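Local coordinates for ABC-type branched-chain amino acid transport systems periplasmic component-like protein (Thermomonospora curvata, PDB 4N03), which probably binds fatty acids outside the membrane and hands them to an ABC transporter, as a substrate-binding protein of the leucine-binding family, at residues A[154-159]-A[225-230]; A[237-242]-A[269-274]. All blocks are in the same frame, centred on the assembly; numbering follows the deposited sequence. Where two conformers were deposited one is given.

Interaction 1 of 2, residues A[154-159]-A[225-230]; sequences NGVQWL and AILLSA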
ATOM      1  N   ASN A 154      -0.077  16.045   1.950  1.00  8.97           N
ATOM      2  CA  ASN A 154      -0.908  16.082   3.166  1.00  9.44           C
ATOM      3  C   ASN A 154      -0.049  16.082   4.421  1.00  8.42           C
ATOM      4  O   ASN A 154      -0.274  16.845   5.339  1.00  9.73           O
ATOM      5  CB  ASN A 154      -1.916  14.943   3.169  1.00  9.21           C
ATOM      6  CG  ASN A 154      -3.112  15.182   2.272  1.00  9.57           C
ATOM      7  OD1 ASN A 154      -3.563  16.308   2.101  1.00 10.62           O
ATOM      8  ND2 ASN A 154      -3.660  14.121   1.720  1.00  9.18           N
ATOM      9  N   GLY A 155       0.947  15.202   4.454  1.00  9.21           N
ATOM     10  CA  GLY A 155       1.780  15.096   5.625  1.00  9.41           C
ATOM     11  C   GLY A 155       2.611  16.313   5.942  1.00  9.20           C
ATOM     12  O   GLY A 155       2.749  16.729   7.083  1.00  9.51           O
ATOM     13  N   VAL A 156       3.196  16.958   4.908  1.00  9.27           N
ATOM     14  CA  VAL A 156       3.928  18.201   5.108  1.00  8.81           C
ATOM     15  C   VAL A 156       3.002  19.316   5.532  1.00  9.18           C
ATOM     16  O   VAL A 156       3.343  20.110   6.409  1.00  9.92           O
ATOM     17  CB  VAL A 156       4.775  18.549   3.871  1.00  9.85           C
ATOM     18  CG1 VAL A 156       5.383  19.926   4.014  1.00 10.37           C
ATOM     19  CG2 VAL A 156       5.839  17.461   3.674  1.00 11.52           C
ATOM     20  N   GLN A 157       1.829  19.396   4.921  1.00  9.88           N
ATOM     21  CA  GLN A 157       0.872  20.405   5.362  1.00 10.62           C
ATOM     22  C   GLN A 157       0.532  20.199   6.834  1.00 10.40           C
ATOM     23  O   GLN A 157       0.406  21.132   7.612  1.00 10.95           O
ATOM     24  CB  GLN A 157      -0.378  20.369   4.528  1.00 10.79           C
ATOM     25  CG  GLN A 157      -1.404  21.438   4.924  1.00 11.69           C
ATOM     26  CD  GLN A 157      -0.935  22.840   4.611  1.00 12.49           C
ATOM     27  OE1 GLN A 157      -1.003  23.289   3.458  1.00 14.91           O
ATOM     28  NE2 GLN A 157      -0.433  23.539   5.597  1.00 13.40           N
ATOM     29  N   TRP A 158       0.387  18.931   7.254  1.00 10.28           N
ATOM     30  CA  TRP A 158       0.140  18.603   8.655  1.00 10.03           C
ATOM     31  C   TRP A 158       1.282  19.016   9.548  1.00  9.84           C
ATOM     32  O   TRP A 158       1.068  19.617  10.593  1.00 11.02           O
ATOM     33  CB  TRP A 158      -0.140  17.110   8.791  1.00 11.16           C
ATOM     34  CG  TRP A 158      -0.365  16.619  10.187  1.00 10.60           C
ATOM     35  CD1 TRP A 158      -1.505  16.697  10.913  1.00 12.88           C
ATOM     36  CD2 TRP A 158       0.600  15.969  11.005  1.00 11.21           C
ATOM     37  NE1 TRP A 158      -1.317  16.112  12.142  1.00 12.74           N
ATOM     38  CE2 TRP A 158      -0.028  15.685  12.238  1.00 12.66           C
ATOM     39  CE3 TRP A 158       1.926  15.609  10.822  1.00 12.72           C
ATOM     40  CZ2 TRP A 158       0.629  15.034  13.276  1.00 13.91           C
ATOM     41  CZ3 TRP A 158       2.581  14.940  11.874  1.00 14.49           C
ATOM     42  CH2 TRP A 158       1.921  14.671  13.071  1.00 13.80           C
ATOM     43  N   LEU A 159       2.522  18.743   9.134  1.00 10.63           N
ATOM     44  CA  LEU A 159       3.665  19.204   9.927  1.00 10.37           C
ATOM     45  C   LEU A 159       3.624  20.709  10.176  1.00 10.61           C
ATOM     46  O   LEU A 159       3.935  21.203  11.250  1.00 10.92           O
ATOM     47  CB  LEU A 159       4.988  18.842   9.261  1.00 10.79           C
ATOM     48  CG  LEU A 159       5.374  17.367   9.190  1.00 10.93           C
ATOM     49  CD1 LEU A 159       6.619  17.182   8.356  1.00 12.38           C
ATOM     50  CD2 LEU A 159       5.568  16.766  10.570  1.00 11.73           C
ATOM     51  N   ALA A 225      12.971  18.563   9.778  1.00 11.25           N
ATOM     52  CA  ALA A 225      12.101  17.402   9.800  1.00 10.89           C
ATOM     53  C   ALA A 225      12.717  16.394   8.895  1.00 11.09           C
ATOM     54  O   ALA A 225      13.421  16.729   7.940  1.00 11.76           O
ATOM     55  CB  ALA A 225      10.681  17.755   9.325  1.00 11.81           C
ATOM     56  N   ILE A 226      12.482  15.115   9.201  1.00 10.71           N
ATOM     57  CA  ILE A 226      13.049  13.985   8.470  1.00 10.49           C
ATOM     58  C   ILE A 226      11.906  13.226   7.855  1.00 10.61           C
ATOM     59  O   ILE A 226      11.011  12.781   8.583  1.00 11.30           O
ATOM     60  CB  ILE A 226      13.853  13.060   9.405  1.00 11.09           C
ATOM     61  CG1 ILE A 226      15.021  13.826  10.058  1.00 12.03           C
ATOM     62  CG2 ILE A 226      14.346  11.836   8.659  1.00 13.07           C
ATOM     63  CD1 ILE A 226      15.664  13.074  11.214  1.00 15.22           C
ATOM     64  N   LEU A 227      11.918  12.993   6.566  1.00  9.86           N
ATOM     65  CA  LEU A 227      10.921  12.223   5.840  1.00  9.30           C
ATOM     66  C   LEU A 227      11.585  10.964   5.346  1.00  9.89           C
ATOM     67  O   LEU A 227      12.767  10.968   4.992  1.00  9.98           O
ATOM     68  CB  LEU A 227      10.341  13.019   4.667  1.00  9.42           C
ATOM     69  CG  LEU A 227       9.247  14.031   5.020  1.00 11.89           C
ATOM     70  CD1 LEU A 227       9.567  15.005   6.137  1.00 13.86           C
ATOM     71  CD2 LEU A 227       8.862  14.785   3.751  1.00 12.81           C
ATOM     72  N   LEU A 228      10.821   9.865   5.369  1.00  9.32           N
ATOM     73  CA  LEU A 228      11.368   8.552   5.038  1.00  9.30           C
ATOM     74  C   LEU A 228      10.419   7.780   4.162  1.00  9.39           C
ATOM     75  O   LEU A 228       9.304   7.466   4.574  1.00 10.45           O
ATOM     76  CB  LEU A 228      11.669   7.747   6.289  1.00 10.03           C
ATOM     77  CG  LEU A 228      12.273   6.358   6.076  1.00 11.20           C
ATOM     78  CD1 LEU A 228      13.631   6.413   5.384  1.00 11.23           C
ATOM     79  CD2 LEU A 228      12.399   5.581   7.370  1.00 12.11           C
ATOM     80  N   SER A 229      10.883   7.376   2.992  1.00  8.92           N
ATOM     81  CA  SER A 229      10.155   6.475   2.117  1.00  8.97           C
ATOM     82  C   SER A 229      11.001   5.267   1.868  1.00  9.02           C
ATOM     83  O   SER A 229      11.868   5.217   1.010  1.00 10.29           O
ATOM     84  CB  SER A 229       9.764   7.177   0.818  1.00  9.86           C
ATOM     85  OG  SER A 229       9.046   8.368   1.077  1.00  9.96           O
ATOM     86  N   ALA A 230      10.795   4.287   2.750  1.00  9.31           N
ATOM     87  CA  ALA A 230      11.602   3.065   2.798  1.00 10.25           C
ATOM     88  C   ALA A 230      10.747   2.030   3.533  1.00 10.33           C
ATOM     89  O   ALA A 230       9.513   2.172   3.602  1.00 10.72           O
ATOM     90  CB  ALA A 230      12.892   3.343   3.503  1.00 10.05           C
TER
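Val-156 and Leu-227 meet through methyl groups, Val-156 CG2 lying 4.0 Å from Leu-227 CD2, with the two side chains crossing at about a right angle. Val-156 has CG1 anti to its backbone N (chi1 172°), which leaves CG2 as the branch turned to the strand. One helical turn on, Leu-159 offers a single methyl, CD1, to two partners: it is 4.2 Å from Ala-225 CB and 4.3 Å from Leu-227 CD1. Its outer torsion is extended (chi2 173°), carrying CD1 well out from the helix backbone. Leu-227 thus spreads its two branches between the helix residues, CD2 to the valine and CD1 to the leucine. Branched aliphatic residues suit this buried, purely apolar seam, because they fill the wide gap between backbones, whose segment axes stay 11.4 Å apart at closest. Ala-225, which adds only a methyl, leaves room for the long reach of Leu-159.

Farther out, Val-156 also packs on Ala-191 and Leu-227 on Thr-188, both of helix 179-195, while Leu-159 and Ala-225 share Ile-165. Backbone hydrogen bonds join Leu-227 to Gly-172 and Val-174 of the neighbouring strand. On another side of the helix, OD1 of Asn-154 is hydrogen-bonded to Ser-392 OG, and ND2 to Thr-370 OG1 and the backbone O of Arg-368. The axes of segments 154-159 and 225-229 run nearly antiparallel, at 161°. A helix laid in this way over a central, mostly parallel sheet is the layered alpha/beta arrangement of a periplasmic binding protein lobe.

Interaction 2 of 2, residues A[237-242]-A[269-274]; sequences SLAGIA and PALVEG
Ala-270 O, on the short, weakly bonded helix about 268-271, lies 3.4 Å from Ala-239 CB, a close van der Waals touch. The contact belongs to the alpha/beta lobe of the binding-protein fold: helix 232-244 is the connection between parallel strands 225-229 and 251-253 in a beta-alpha-beta unit, and 269-274 leads into the next strand, 275-279. The approach is reciprocal, since Ala-270 CB in turn stands 3.6 Å from Ala-239 O. Between them the two methyls meet at 3.9 Å, CB of Ala-239 to CB of Ala-270.

Small residues make this closeness possible. Gly-240, without a side chain, lets its CA come within 5.3 Å of Ala-270 CA, and the Ala-270 methyl rests 3.8 Å from Gly-240 N. Ala-239 also packs on Ile-251, so its methyl is buried between the short helix and the sheet. Beyond the contact the chain reaches Gly-274, whose backbone is hydrogen-bonded to Ile-251, and enters strand 275-279. Leu-271 holds CG anti to its carbonyl carbon (chi1 -62°), and its CD2 methyl ends 3.9 Å from Ala-239 CB.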
ATOM      1  N   SER A 237      16.333   1.697  11.834  1.00 11.30           N
ATOM      2  CA  SER A 237      17.718   2.148  11.856  1.00 11.75           C
ATOM      3  C   SER A 237      17.771   3.680  11.939  1.00 11.33           C
ATOM      4  O   SER A 237      18.437   4.270  12.769  1.00 12.67           O
ATOM      5  CB  SER A 237      18.459   1.634  10.634  1.00 12.13           C
ATOM      6  OG  SER A 237      19.790   2.082  10.627  1.00 12.63           O
ATOM      7  N   LEU A 238      17.051   4.353  11.040  1.00 11.32           N
ATOM      8  CA  LEU A 238      17.093   5.798  11.007  0.60 11.70           C
ATOM      9  C   LEU A 238      16.590   6.420  12.305  1.00 10.90           C
ATOM     10  O   LEU A 238      17.218   7.308  12.876  1.00 11.98           O
ATOM     11  CB  LEU A 238      16.299   6.315   9.806  0.60 12.47           C
ATOM     12  CG  LEU A 238      16.360   7.839   9.670  0.60 14.57           C
ATOM     13  CD1 LEU A 238      16.356   8.263   8.220  0.60 15.12           C
ATOM     14  CD2 LEU A 238      15.182   8.439  10.398  0.60 16.60           C
ATOM     15  N   ALA A 239      15.436   5.939  12.785  1.00 11.14           N
ATOM     16  CA  ALA A 239      14.860   6.531  13.984  1.00 12.06           C
ATOM     17  C   ALA A 239      15.766   6.281  15.165  1.00 11.20           C
ATOM     18  O   ALA A 239      16.049   7.167  15.946  1.00 11.57           O
ATOM     19  CB  ALA A 239      13.446   5.976  14.241  1.00 12.41           C
ATOM     20  N   GLY A 240      16.226   5.036  15.317  1.00 11.46           N
ATOM     21  CA  GLY A 240      17.087   4.729  16.451  1.00 11.51           C
ATOM     22  C   GLY A 240      18.373   5.509  16.443  1.00 11.77           C
ATOM     23  O   GLY A 240      18.774   6.073  17.464  1.00 12.22           O
ATOM     24  N   ILE A 241      19.053   5.573  15.298  1.00 11.46           N
ATOM     25  CA  ILE A 241      20.296   6.304  15.246  1.00 12.01           C
ATOM     26  C   ILE A 241      20.054   7.806  15.492  1.00 10.38           C
ATOM     27  O   ILE A 241      20.778   8.460  16.228  1.00 11.67           O
ATOM     28  CB  ILE A 241      21.057   6.016  13.950  1.00 12.30           C
ATOM     29  CG1 ILE A 241      21.435   4.552  13.846  1.00 13.92           C
ATOM     30  CG2 ILE A 241      22.288   6.888  13.857  1.00 14.20           C
ATOM     31  CD1 ILE A 241      21.849   4.173  12.442  1.00 18.83           C
ATOM     32  N   ALA A 242      19.032   8.376  14.845  1.00 11.58           N
ATOM     33  CA  ALA A 242      18.750   9.796  15.038  1.00 11.51           C
ATOM     34  C   ALA A 242      18.554  10.118  16.501  1.00 10.51           C
ATOM     35  O   ALA A 242      19.132  11.073  17.027  1.00 11.19           O
ATOM     36  CB  ALA A 242      17.518  10.223  14.244  1.00 11.97           C
ATOM     37  N   PRO A 269      11.507   2.689  21.515  1.00 11.92           N
ATOM     38  CA  PRO A 269      11.383   4.050  22.046  1.00 13.30           C
ATOM     39  C   PRO A 269      11.524   5.149  20.985  1.00 13.52           C
ATOM     40  O   PRO A 269      10.981   6.233  21.157  1.00 14.05           O
ATOM     41  CB  PRO A 269      12.514   4.155  23.103  1.00 14.66           C
ATOM     42  CG  PRO A 269      13.057   2.818  23.213  1.00 20.07           C
ATOM     43  CD  PRO A 269      12.597   1.937  22.150  1.00 15.04           C
ATOM     44  N   ALA A 270      12.252   4.847  19.921  1.00 12.26           N
ATOM     45  CA  ALA A 270      12.418   5.790  18.802  1.00 12.58           C
ATOM     46  C   ALA A 270      11.283   5.725  17.785  1.00 10.75           C
ATOM     47  O   ALA A 270      11.282   6.545  16.848  1.00 12.22           O
ATOM     48  CB  ALA A 270      13.731   5.516  18.102  1.00 13.96           C
ATOM     49  N   LEU A 271      10.307   4.853  18.015  1.00 11.31           N
ATOM     50  CA  LEU A 271       9.167   4.749  17.140  1.00 11.18           C
ATOM     51  C   LEU A 271       7.881   5.213  17.799  1.00 11.61           C
ATOM     52  O   LEU A 271       6.964   5.653  17.108  1.00 11.99           O
ATOM     53  CB  LEU A 271       9.003   3.319  16.608  1.00 11.65           C
ATOM     54  CG  LEU A 271      10.197   2.865  15.761  1.00 11.87           C
ATOM     55  CD1 LEU A 271      10.091   1.367  15.579  1.00 13.60           C
ATOM     56  CD2 LEU A 271      10.285   3.640  14.432  1.00 13.26           C
ATOM     57  N   VAL A 272       7.763   5.137  19.137  1.00 11.40           N
ATOM     58  CA  VAL A 272       6.494   5.443  19.817  1.00 11.15           C
ATOM     59  C   VAL A 272       6.359   6.882  20.270  1.00 11.37           C
ATOM     60  O   VAL A 272       5.336   7.269  20.824  1.00 11.30           O
ATOM     61  CB  VAL A 272       6.205   4.472  20.971  1.00 12.46           C
ATOM     62  CG1 VAL A 272       6.068   3.040  20.464  1.00 12.65           C
ATOM     63  CG2 VAL A 272       7.227   4.622  22.074  1.00 13.16           C
ATOM     64  N   GLU A 273       7.386   7.676  19.996  1.00 11.54           N
ATOM     65  CA  GLU A 273       7.283   9.136  20.062  1.00 11.55           C
ATOM     66  C   GLU A 273       8.085   9.763  18.941  1.00 10.57           C
ATOM     67  O   GLU A 273       9.134   9.264  18.618  1.00 12.63           O
ATOM     68  CB  GLU A 273       7.754   9.721  21.392  1.00 15.24           C
ATOM     69  CG  GLU A 273       9.181   9.507  21.715  1.00 19.60           C
ATOM     70  CD  GLU A 273       9.650  10.260  22.967  1.00 22.46           C
ATOM     71  OE1 GLU A 273       9.382  11.466  23.117  1.00 24.21           O
ATOM     72  OE2 GLU A 273      10.366   9.645  23.780  1.00 27.06           O
ATOM     73  N   GLY A 274       7.550  10.827  18.365  1.00 11.24           N
ATOM     74  CA  GLY A 274       8.262  11.597  17.347  1.00 10.50           C
ATOM     75  C   GLY A 274       8.315  10.997  15.970  1.00  9.99           C
ATOM     76  O   GLY A 274       9.032  11.561  15.126  1.00 10.51           O
TER

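The two interactions lie in the same lobe, their centres about 15 Å apart, and follow in series along the chain: interaction 1 closes with strand 225-229, and helix 232-244 of interaction 2 comes next. They are built on opposite faces of one mixed sheet. Leu-227 points to helix 148-161, whereas Ile-226, the residue before it in the strand, turns away from that helix and its CG2 packs on Leu-238 of helix 232-244; Leu-238 has two conformers, so the detail of that touch is tentative. The mixed sheet is thus the middle layer, and strand 225-229 of interaction 1 carries helix 232-244 on its other face, giving the helix-sheet-helix sandwich from which this half of the binding protein is made.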